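PDB 1ODK: purine nucleoside phosphorylase from Thermus thermophilus, which probably catalyses the reversible phosphorolysis of purine nucleosides, using phosphate to release the free base and a ribose 1-phosphate. Local coordinates for residues Pro23-Trp28 against Glu219-Met224; Gly48-Tyr53 against Pro57-Thr62; Arg117-Gly122 against Gly189-Val194. All coordinates share one frame; numbering follows the deposited sequence.

Interactions 1 and 2 are neighbours, with centres about 13 Å apart. Helix 23-33, which supplies one side of interaction 1, packs through Pro23, Ala26 and Glu27 on the hairpin of interaction 2. Interaction 3 lies across the chain's centre from interaction 1, its centre about 28 Å away, at a border with two other subunits. Their chemistry follows their place. The hairpin is largely buried and is held by paired backbone hydrogen bonds. Both helix contacts are partly buried and meet mainly through side chains: apolar and arginine packing round Val221 in interaction 1, and a methionine and an arginine against a tyrosine ring in interaction 3.

Interaction 1 of 3, residues Pro23-Trp28 against Glu219-Met224; sequences PGRAEW and EGVRRM
Val221 lies over one face of the Arg25 guanidinium, its CG2 3.5 Å above the plane and offset toward the rim, while the indole of Trp28 turns an edge to Arg222, whose CA is 3.8 Å from CH2. These contacts join helix 23-33 to helix 214-233 of the phosphorylase alpha/beta fold, at a crossing angle of -58° between the two short segments. Val221 straddles the pair: its other methyl, CG1, is 3.7 Å from Arg25 NE and 4.0 Å from Trp28 CZ3, meeting the indole obliquely. Arg25 leaves its helix with CG anti to the backbone N (chi1 -178°) and then bends at chi3, which lays the guanidinium beside the valine. Arg25 ends a Gly-Asp-Pro-Gly-Arg segment; the corresponding arginine of hexameric relatives binds phosphate, and its position here is consistent with a similar role. Pro23 packs on Arg44 of a neighbouring subunit.

The planes of the Trp28 ring and the Arg222 guanidinium are 66° apart, and the end of Arg222 leads away from the indole. Its NE and NH2 grip Glu219 side-on, one nitrogen to each oxygen, while NH2 also bonds to Tyr146 OH and NH1 pairs with Glu226. With an alanine in place of Arg222, CB could still meet the indole, but the CG contact would go, Glu219 would probably keep Arg223 alone of its two partners in this network, and Glu226 and Tyr146 would each lose one. Glu219 OE1 takes two donors from the same face of its carboxylate: Arg222 NH2 at 3.1 Å on the syn side and Arg223 NE at 2.8 Å on the anti side.

Interaction 2 of 3, residues Gly48-Tyr53 against Pro57-Thr62; sequences GYTGLY and PVSVQT
Tyr49 pairs with Val60, and Gly51 with Val58, through the four backbone hydrogen bonds of an antiparallel beta hairpin. The shortest runs from Val60 N to Tyr49 O, 2.7 Å; the straightest, from Val58 N to Gly51 O, reaches 170° at the hydrogen. Between them, at the non-hydrogen-bonded pairs, CA-H...O contacts such as Ser59 CA to Tyr49 O (3.0 Å) add weaker ties.

A second kind of bond joins side chains. Ser59 OG donates to Thr50 OG1 at 2.6 Å, and the chain of polar atoms is extended at both ends, for Ser59 OG also bonds to Ala14 N and Thr50 OG1 to Asp12 O. Thr50 OG1 stands anti to its carbonyl carbon (chi1 -67°), which brings it to the serine.

Gly48 makes room for an amide: Gln61, bent at chi2, lays OE1 3.4 Å from Gly48 CA, where a CB would collide with it. Tyr40 OH bonds to this OE1, and NE2 reaches Thr62 O within the amide plane.

Apolar packing closes the turn end. Leu52 CD2 lies 3.6 Å from Pro57 CG, and Tyr53 CB meets Val58 CG2 at 3.9 Å.

The hairpin is flanked by strand 37-41 beside 48-53 and by strand 16-20 beside 56-61, while Tyr49 packs on helix 23-33 and Tyr53 and Val58 on helix 214-233.

Interaction 3 of 3, residues Arg117-Gly122 against Gly189-Val194; sequences RQYLEG and GRMRGV
Tyr119 reaches from helix 114-120 toward Met191 and Arg192 at the end of helix 182-192. From CB the ring swings out with CG anti to the carbonyl carbon (chi1 -83°), which sends it toward the other helix, and chi2 then turns CD2 and CE2 to that side. CD2 meets the methyl of Met191, with CE at 3.8 Å. The thioether bends at chi3, and its SD stands 4.7 Å from the ring centroid and 34° off the normal, an oblique Met-aromatic contact. One atom further along, CE2 has Arg192 NH1 4.0 Å away, and the guanidinium is turned 75° from the ring. At the tip, OH bonds to Glu75 OE2, the same oxygen that forms a salt bridge with Arg192 NH1; a single carboxylate oxygen thus holds both the phenol and the arginine. Neighbouring subunits add Tyr160 of one, packed on Tyr119, and Tyr173 of another, packed on Met191.

Past these side chains the backbone turns out of each helix. Gly122 N bonds to Arg117 O at 2.8 Å, and Val194 N to Gly189 O at 2.9 Å, with Glu121 and Gly193 at positive phi: two helix ends closed by Schellman motifs.

Interaction 1 of 3, residues Pro23-Trp28 against Glu219-Met224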
loop_
_atom_site.group_PDB
_atom_site.type_symbol
_atom_site.label_atom_id
_atom_site.label_comp_id
_atom_site.label_asym_id
_atom_site.label_seq_id
_atom_site.Cartn_x
_atom_site.Cartn_y
_atom_site.Cartn_z
ATOM N N PRO B 23 -24.415 -24.358 -7.704
ATOM C CA PRO B 23 -25.382 -25.249 -7.047
ATOM C C PRO B 23 -25.920 -26.347 -7.970
ATOM O O PRO B 23 -26.270 -27.439 -7.514
ATOM C CB PRO B 23 -26.474 -24.287 -6.574
ATOM C CG PRO B 23 -26.409 -23.182 -7.591
ATOM C CD PRO B 23 -24.925 -22.974 -7.742
ATOM N N GLY B 24 -25.988 -26.052 -9.265
ATOM C CA GLY B 24 -26.457 -27.040 -10.218
ATOM C C GLY B 24 -25.437 -28.160 -10.330
ATOM O O GLY B 24 -25.781 -29.315 -10.586
ATOM N N ARG B 25 -24.168 -27.811 -10.142
ATOM C CA ARG B 25 -23.095 -28.792 -10.208
ATOM C C ARG B 25 -23.098 -29.628 -8.927
ATOM O O ARG B 25 -22.855 -30.836 -8.962
ATOM C CB ARG B 25 -21.753 -28.079 -10.388
ATOM C CG ARG B 25 -20.548 -28.993 -10.514
ATOM C CD ARG B 25 -19.411 -28.237 -11.178
ATOM N NE ARG B 25 -19.742 -27.910 -12.564
ATOM C CZ ARG B 25 -19.388 -26.787 -13.181
ATOM N NH1 ARG B 25 -18.687 -25.862 -12.535
ATOM N NH2 ARG B 25 -19.733 -26.591 -14.448
ATOM N N ALA B 26 -23.376 -28.981 -7.798
ATOM C CA ALA B 26 -23.431 -29.691 -6.524
ATOM C C ALA B 26 -24.494 -30.785 -6.616
ATOM O O ALA B 26 -24.263 -31.929 -6.217
ATOM C CB ALA B 26 -23.776 -28.728 -5.396
ATOM N N GLU B 27 -25.661 -30.421 -7.140
ATOM C CA GLU B 27 -26.765 -31.367 -7.288
ATOM C C GLU B 27 -26.364 -32.533 -8.186
ATOM O O GLU B 27 -26.617 -33.694 -7.862
ATOM C CB GLU B 27 -27.986 -30.661 -7.880
ATOM C CG GLU B 27 -29.163 -31.581 -8.151
ATOM C CD GLU B 27 -30.352 -30.836 -8.722
ATOM O OE1 GLU B 27 -30.200 -30.185 -9.778
ATOM O OE2 GLU B 27 -31.437 -30.900 -8.110
ATOM N N TRP B 28 -25.733 -32.216 -9.313
ATOM C CA TRP B 28 -25.294 -33.238 -10.257
ATOM C C TRP B 28 -24.301 -34.204 -9.611
ATOM O O TRP B 28 -24.374 -35.418 -9.817
ATOM C CB TRP B 28 -24.642 -32.587 -11.477
ATOM C CG TRP B 28 -24.084 -33.579 -12.434
ATOM C CD1 TRP B 28 -24.772 -34.308 -13.357
ATOM C CD2 TRP B 28 -22.714 -33.991 -12.534
ATOM N NE1 TRP B 28 -23.914 -35.152 -14.029
ATOM C CE2 TRP B 28 -22.646 -34.976 -13.541
ATOM C CE3 TRP B 28 -21.537 -33.622 -11.866
ATOM C CZ2 TRP B 28 -21.446 -35.600 -13.900
ATOM C CZ3 TRP B 28 -20.343 -34.241 -12.223
ATOM C CH2 TRP B 28 -20.309 -35.220 -13.232
ATOM N N GLU B 219 -17.160 -33.021 -19.389
ATOM C CA GLU B 219 -16.257 -34.154 -19.206
ATOM C C GLU B 219 -15.123 -33.750 -18.259
ATOM O O GLU B 219 -14.680 -34.546 -17.426
ATOM C CB GLU B 219 -15.692 -34.617 -20.552
ATOM C CG GLU B 219 -14.545 -35.619 -20.445
ATOM C CD GLU B 219 -14.927 -36.908 -19.736
ATOM O OE1 GLU B 219 -14.014 -37.714 -19.452
ATOM O OE2 GLU B 219 -16.129 -37.127 -19.466
ATOM N N GLY B 220 -14.659 -32.509 -18.389
ATOM C CA GLY B 220 -13.601 -32.026 -17.521
ATOM C C GLY B 220 -14.105 -32.007 -16.091
ATOM O O GLY B 220 -13.395 -32.371 -15.156
ATOM N N VAL B 221 -15.348 -31.575 -15.924
ATOM C CA VAL B 221 -15.971 -31.528 -14.606
ATOM C C VAL B 221 -16.095 -32.933 -14.010
ATOM O O VAL B 221 -15.840 -33.143 -12.820
ATOM C CB VAL B 221 -17.374 -30.893 -14.685
ATOM C CG1 VAL B 221 -18.120 -31.098 -13.365
ATOM C CG2 VAL B 221 -17.247 -29.401 -15.010
ATOM N N ARG B 222 -16.491 -33.897 -14.832
ATOM C CA ARG B 222 -16.637 -35.266 -14.344
ATOM C C ARG B 222 -15.295 -35.815 -13.863
ATOM O O ARG B 222 -15.216 -36.441 -12.805
ATOM C CB ARG B 222 -17.188 -36.180 -15.444
ATOM C CG ARG B 222 -17.529 -37.591 -14.955
ATOM C CD ARG B 222 -17.679 -38.559 -16.122
ATOM N NE ARG B 222 -16.409 -38.776 -16.813
ATOM C CZ ARG B 222 -15.367 -39.418 -16.290
ATOM N NH1 ARG B 222 -15.436 -39.918 -15.064
ATOM N NH2 ARG B 222 -14.249 -39.553 -16.990
ATOM N N ARG B 223 -14.245 -35.576 -14.643
ATOM C CA ARG B 223 -12.908 -36.054 -14.300
ATOM C C ARG B 223 -12.416 -35.439 -12.996
ATOM O O ARG B 223 -11.857 -36.122 -12.135
ATOM C CB ARG B 223 -11.926 -35.707 -15.419
ATOM C CG ARG B 223 -12.250 -36.338 -16.763
ATOM C CD ARG B 223 -11.335 -35.792 -17.850
ATOM N NE ARG B 223 -11.519 -36.493 -19.117
ATOM C CZ ARG B 223 -10.815 -36.245 -20.214
ATOM N NH1 ARG B 223 -9.876 -35.308 -20.203
ATOM N NH2 ARG B 223 -11.046 -36.939 -21.322
ATOM N N MET B 224 -12.622 -34.134 -12.865
ATOM C CA MET B 224 -12.205 -33.409 -11.676
ATOM C C MET B 224 -12.894 -33.925 -10.403
ATOM O O MET B 224 -12.254 -34.084 -9.360
ATOM C CB MET B 224 -12.481 -31.917 -11.898
ATOM C CG MET B 224 -12.845 -31.124 -10.675
ATOM S SD MET B 224 -13.115 -29.420 -11.162
ATOM C CE MET B 224 -14.842 -29.423 -11.607
#

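Interaction 2 of 3, residues Gly48-Tyr53 against Pro57-Thr62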
loop_
_atom_site.group_PDB
_atom_site.type_symbol
_atom_site.label_atom_id
_atom_site.label_comp_id
_atom_site.label_asym_id
_atom_site.label_seq_id
_atom_site.Cartn_x
_atom_site.Cartn_y
_atom_site.Cartn_z
ATOM N N GLY B 48 -26.587 -27.870 -0.356
ATOM C CA GLY B 48 -25.609 -28.739 0.274
ATOM C C GLY B 48 -26.198 -30.127 0.431
ATOM O O GLY B 48 -27.349 -30.276 0.860
ATOM N N TYR B 49 -25.418 -31.141 0.073
ATOM C CA TYR B 49 -25.869 -32.524 0.152
ATOM C C TYR B 49 -24.877 -33.396 0.900
ATOM O O TYR B 49 -23.695 -33.074 1.007
ATOM C CB TYR B 49 -26.036 -33.127 -1.249
ATOM C CG TYR B 49 -26.834 -32.287 -2.213
ATOM C CD1 TYR B 49 -26.283 -31.142 -2.790
ATOM C CD2 TYR B 49 -28.147 -32.625 -2.538
ATOM C CE1 TYR B 49 -27.019 -30.354 -3.663
ATOM C CE2 TYR B 49 -28.896 -31.840 -3.415
ATOM C CZ TYR B 49 -28.323 -30.707 -3.972
ATOM O OH TYR B 49 -29.049 -29.918 -4.833
ATOM N N THR B 50 -25.376 -34.513 1.406
ATOM C CA THR B 50 -24.539 -35.477 2.091
ATOM C C THR B 50 -25.006 -36.851 1.646
ATOM O O THR B 50 -26.207 -37.109 1.528
ATOM C CB THR B 50 -24.650 -35.360 3.618
ATOM O OG1 THR B 50 -24.080 -34.114 4.037
ATOM C CG2 THR B 50 -23.892 -36.507 4.297
ATOM N N GLY B 51 -24.045 -37.720 1.371
ATOM C CA GLY B 51 -24.364 -39.063 0.941
ATOM C C GLY B 51 -23.176 -39.938 1.257
ATOM O O GLY B 51 -22.288 -39.526 2.001
ATOM N N LEU B 52 -23.156 -41.141 0.699
ATOM C CA LEU B 52 -22.055 -42.056 0.937
ATOM C C LEU B 52 -21.343 -42.348 -0.373
ATOM O O LEU B 52 -21.980 -42.552 -1.404
ATOM C CB LEU B 52 -22.573 -43.360 1.564
ATOM C CG LEU B 52 -23.089 -43.254 3.006
ATOM C CD1 LEU B 52 -23.858 -44.503 3.392
ATOM C CD2 LEU B 52 -21.922 -43.042 3.948
ATOM N N TYR B 53 -20.014 -42.339 -0.331
ATOM C CA TYR B 53 -19.220 -42.633 -1.513
ATOM C C TYR B 53 -18.322 -43.808 -1.165
ATOM O O TYR B 53 -17.418 -43.680 -0.341
ATOM C CB TYR B 53 -18.358 -41.431 -1.909
ATOM C CG TYR B 53 -17.511 -41.700 -3.132
ATOM C CD1 TYR B 53 -18.097 -41.848 -4.387
ATOM C CD2 TYR B 53 -16.127 -41.843 -3.028
ATOM C CE1 TYR B 53 -17.330 -42.133 -5.514
ATOM C CE2 TYR B 53 -15.345 -42.128 -4.151
ATOM C CZ TYR B 53 -15.954 -42.272 -5.386
ATOM O OH TYR B 53 -15.196 -42.546 -6.495
ATOM N N PRO B 57 -18.885 -41.371 4.268
ATOM C CA PRO B 57 -19.726 -40.172 4.194
ATOM C C PRO B 57 -19.010 -39.027 3.471
ATOM O O PRO B 57 -17.839 -38.749 3.730
ATOM C CB PRO B 57 -20.002 -39.849 5.661
ATOM C CG PRO B 57 -19.932 -41.207 6.337
ATOM C CD PRO B 57 -18.721 -41.818 5.665
ATOM N N VAL B 58 -19.718 -38.382 2.553
ATOM C CA VAL B 58 -19.172 -37.258 1.798
ATOM C C VAL B 58 -20.258 -36.204 1.585
ATOM O O VAL B 58 -21.390 -36.530 1.220
ATOM C CB VAL B 58 -18.633 -37.712 0.414
ATOM C CG1 VAL B 58 -18.265 -36.498 -0.431
ATOM C CG2 VAL B 58 -17.406 -38.610 0.602
ATOM N N SER B 59 -19.914 -34.946 1.835
ATOM C CA SER B 59 -20.851 -33.849 1.632
ATOM C C SER B 59 -20.408 -33.055 0.407
ATOM O O SER B 59 -19.230 -33.058 0.050
ATOM C CB SER B 59 -20.891 -32.931 2.855
ATOM O OG SER B 59 -21.507 -33.568 3.962
ATOM N N VAL B 60 -21.363 -32.401 -0.244
ATOM C CA VAL B 60 -21.099 -31.590 -1.427
ATOM C C VAL B 60 -21.810 -30.276 -1.131
ATOM O O VAL B 60 -23.041 -30.227 -1.105
ATOM C CB VAL B 60 -21.706 -32.233 -2.696
ATOM C CG1 VAL B 60 -21.359 -31.400 -3.921
ATOM C CG2 VAL B 60 -21.194 -33.656 -2.853
ATOM N N GLN B 61 -21.033 -29.220 -0.907
ATOM C CA GLN B 61 -21.586 -27.918 -0.549
ATOM C C GLN B 61 -21.281 -26.781 -1.521
ATOM O O GLN B 61 -20.125 -26.491 -1.810
ATOM C CB GLN B 61 -21.088 -27.528 0.848
ATOM C CG GLN B 61 -21.512 -26.133 1.318
ATOM C CD GLN B 61 -23.016 -26.001 1.471
ATOM O OE1 GLN B 61 -23.640 -26.764 2.203
ATOM N NE2 GLN B 61 -23.606 -25.023 0.782
ATOM N N THR B 62 -22.339 -26.135 -1.997
ATOM C CA THR B 62 -22.231 -25.007 -2.917
ATOM C C THR B 62 -21.557 -23.843 -2.192
ATOM O O THR B 62 -21.907 -23.544 -1.051
ATOM C CB THR B 62 -23.632 -24.545 -3.365
ATOM O OG1 THR B 62 -24.301 -25.623 -4.025
ATOM C CG2 THR B 62 -23.535 -23.344 -4.294
#

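Interaction 3 of 3, residues Arg117-Gly122 against Gly189-Val194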
loop_
_atom_site.group_PDB
_atom_site.type_symbol
_atom_site.label_atom_id
_atom_site.label_comp_id
_atom_site.label_asym_id
_atom_site.label_seq_id
_atom_site.Cartn_x
_atom_site.Cartn_y
_atom_site.Cartn_z
ATOM N N ARG B 117 -7.106 -10.633 2.121
ATOM C CA ARG B 117 -6.507 -9.368 2.538
ATOM C C ARG B 117 -7.098 -8.875 3.856
ATOM O O ARG B 117 -6.369 -8.422 4.740
ATOM C CB ARG B 117 -6.707 -8.298 1.460
ATOM C CG ARG B 117 -6.049 -6.957 1.789
ATOM C CD ARG B 117 -6.435 -5.902 0.770
ATOM N NE ARG B 117 -5.969 -4.574 1.156
ATOM C CZ ARG B 117 -4.696 -4.199 1.141
ATOM N NH1 ARG B 117 -3.758 -5.053 0.753
ATOM N NH2 ARG B 117 -4.363 -2.974 1.521
ATOM N N GLN B 118 -8.419 -8.964 3.991
ATOM C CA GLN B 118 -9.070 -8.524 5.222
ATOM C C GLN B 118 -8.659 -9.403 6.401
ATOM O O GLN B 118 -8.312 -8.892 7.466
ATOM C CB GLN B 118 -10.596 -8.540 5.062
ATOM C CG GLN B 118 -11.326 -7.750 6.137
ATOM C CD GLN B 118 -12.830 -7.733 5.937
ATOM O OE1 GLN B 118 -13.320 -7.660 4.808
ATOM N NE2 GLN B 118 -13.573 -7.783 7.039
ATOM N N TYR B 119 -8.696 -10.722 6.218
ATOM C CA TYR B 119 -8.304 -11.646 7.283
ATOM C C TYR B 119 -6.847 -11.413 7.697
ATOM O O TYR B 119 -6.509 -11.477 8.880
ATOM C CB TYR B 119 -8.444 -13.105 6.825
ATOM C CG TYR B 119 -9.834 -13.695 6.934
ATOM C CD1 TYR B 119 -10.562 -14.045 5.791
ATOM C CD2 TYR B 119 -10.395 -13.971 8.182
ATOM C CE1 TYR B 119 -11.814 -14.665 5.895
ATOM C CE2 TYR B 119 -11.642 -14.588 8.297
ATOM C CZ TYR B 119 -12.342 -14.937 7.154
ATOM O OH TYR B 119 -13.544 -15.593 7.278
ATOM N N LEU B 120 -5.997 -11.142 6.709
ATOM C CA LEU B 120 -4.568 -10.924 6.934
ATOM C C LEU B 120 -4.209 -9.484 7.280
ATOM O O LEU B 120 -3.045 -9.182 7.555
ATOM C CB LEU B 120 -3.780 -11.338 5.689
ATOM C CG LEU B 120 -3.741 -12.821 5.302
ATOM C CD1 LEU B 120 -3.331 -12.941 3.841
ATOM C CD2 LEU B 120 -2.766 -13.579 6.213
ATOM N N GLU B 121 -5.202 -8.601 7.264
ATOM C CA GLU B 121 -4.971 -7.195 7.557
ATOM C C GLU B 121 -3.940 -6.623 6.586
ATOM O O GLU B 121 -3.071 -5.838 6.976
ATOM C CB GLU B 121 -4.493 -7.020 9.002
ATOM C CG GLU B 121 -5.467 -7.578 10.029
ATOM C CD GLU B 121 -5.126 -7.185 11.459
ATOM O OE1 GLU B 121 -3.982 -7.428 11.898
ATOM O OE2 GLU B 121 -6.012 -6.636 12.147
ATOM N N GLY B 122 -4.033 -7.041 5.325
ATOM C CA GLY B 122 -3.128 -6.551 4.300
ATOM C C GLY B 122 -1.714 -7.109 4.270
ATOM O O GLY B 122 -0.903 -6.686 3.444
ATOM N N GLY B 189 -8.052 -22.845 5.783
ATOM C CA GLY B 189 -7.637 -24.187 6.150
ATOM C C GLY B 189 -6.574 -24.108 7.235
ATOM O O GLY B 189 -6.622 -24.835 8.237
ATOM N N ARG B 190 -5.607 -23.217 7.050
ATOM C CA ARG B 190 -4.550 -23.054 8.042
ATOM C C ARG B 190 -5.061 -22.369 9.316
ATOM O O ARG B 190 -4.760 -22.805 10.429
ATOM C CB ARG B 190 -3.379 -22.260 7.449
ATOM C CG ARG B 190 -2.552 -23.027 6.410
ATOM C CD ARG B 190 -2.038 -24.345 6.988
ATOM N NE ARG B 190 -0.760 -24.760 6.417
ATOM C CZ ARG B 190 -0.603 -25.289 5.208
ATOM N NH1 ARG B 190 -1.654 -25.481 4.420
ATOM N NH2 ARG B 190 0.611 -25.628 4.785
ATOM N N MET B 191 -5.847 -21.309 9.156
ATOM C CA MET B 191 -6.377 -20.581 10.311
ATOM C C MET B 191 -7.275 -21.430 11.207
ATOM O O MET B 191 -7.218 -21.332 12.438
ATOM C CB MET B 191 -7.183 -19.359 9.854
ATOM C CG MET B 191 -6.374 -18.230 9.219
ATOM S SD MET B 191 -7.468 -16.909 8.635
ATOM C CE MET B 191 -8.020 -16.209 10.185
ATOM N N ARG B 192 -8.110 -22.256 10.585
ATOM C CA ARG B 192 -9.051 -23.079 11.331
ATOM C C ARG B 192 -8.565 -24.493 11.610
ATOM O O ARG B 192 -9.272 -25.283 12.233
ATOM C CB ARG B 192 -10.389 -23.127 10.588
ATOM C CG ARG B 192 -10.958 -21.745 10.250
ATOM C CD ARG B 192 -11.055 -20.842 11.483
ATOM N NE ARG B 192 -11.540 -19.512 11.124
ATOM C CZ ARG B 192 -11.152 -18.383 11.706
ATOM N NH1 ARG B 192 -11.655 -17.227 11.295
ATOM N NH2 ARG B 192 -10.264 -18.401 12.694
ATOM N N GLY B 193 -7.366 -24.810 11.143
ATOM C CA GLY B 193 -6.808 -26.130 11.375
ATOM C C GLY B 193 -7.504 -27.286 10.678
ATOM O O GLY B 193 -7.681 -28.349 11.269
ATOM N N VAL B 194 -7.916 -27.086 9.430
ATOM C CA VAL B 194 -8.559 -28.153 8.675
ATOM C C VAL B 194 -7.769 -28.370 7.388
ATOM O O VAL B 194 -6.959 -27.530 7.004
ATOM C CB VAL B 194 -10.048 -27.832 8.353
ATOM C CG1 VAL B 194 -10.879 -27.894 9.627
ATOM C CG2 VAL B 194 -10.180 -26.457 7.709
#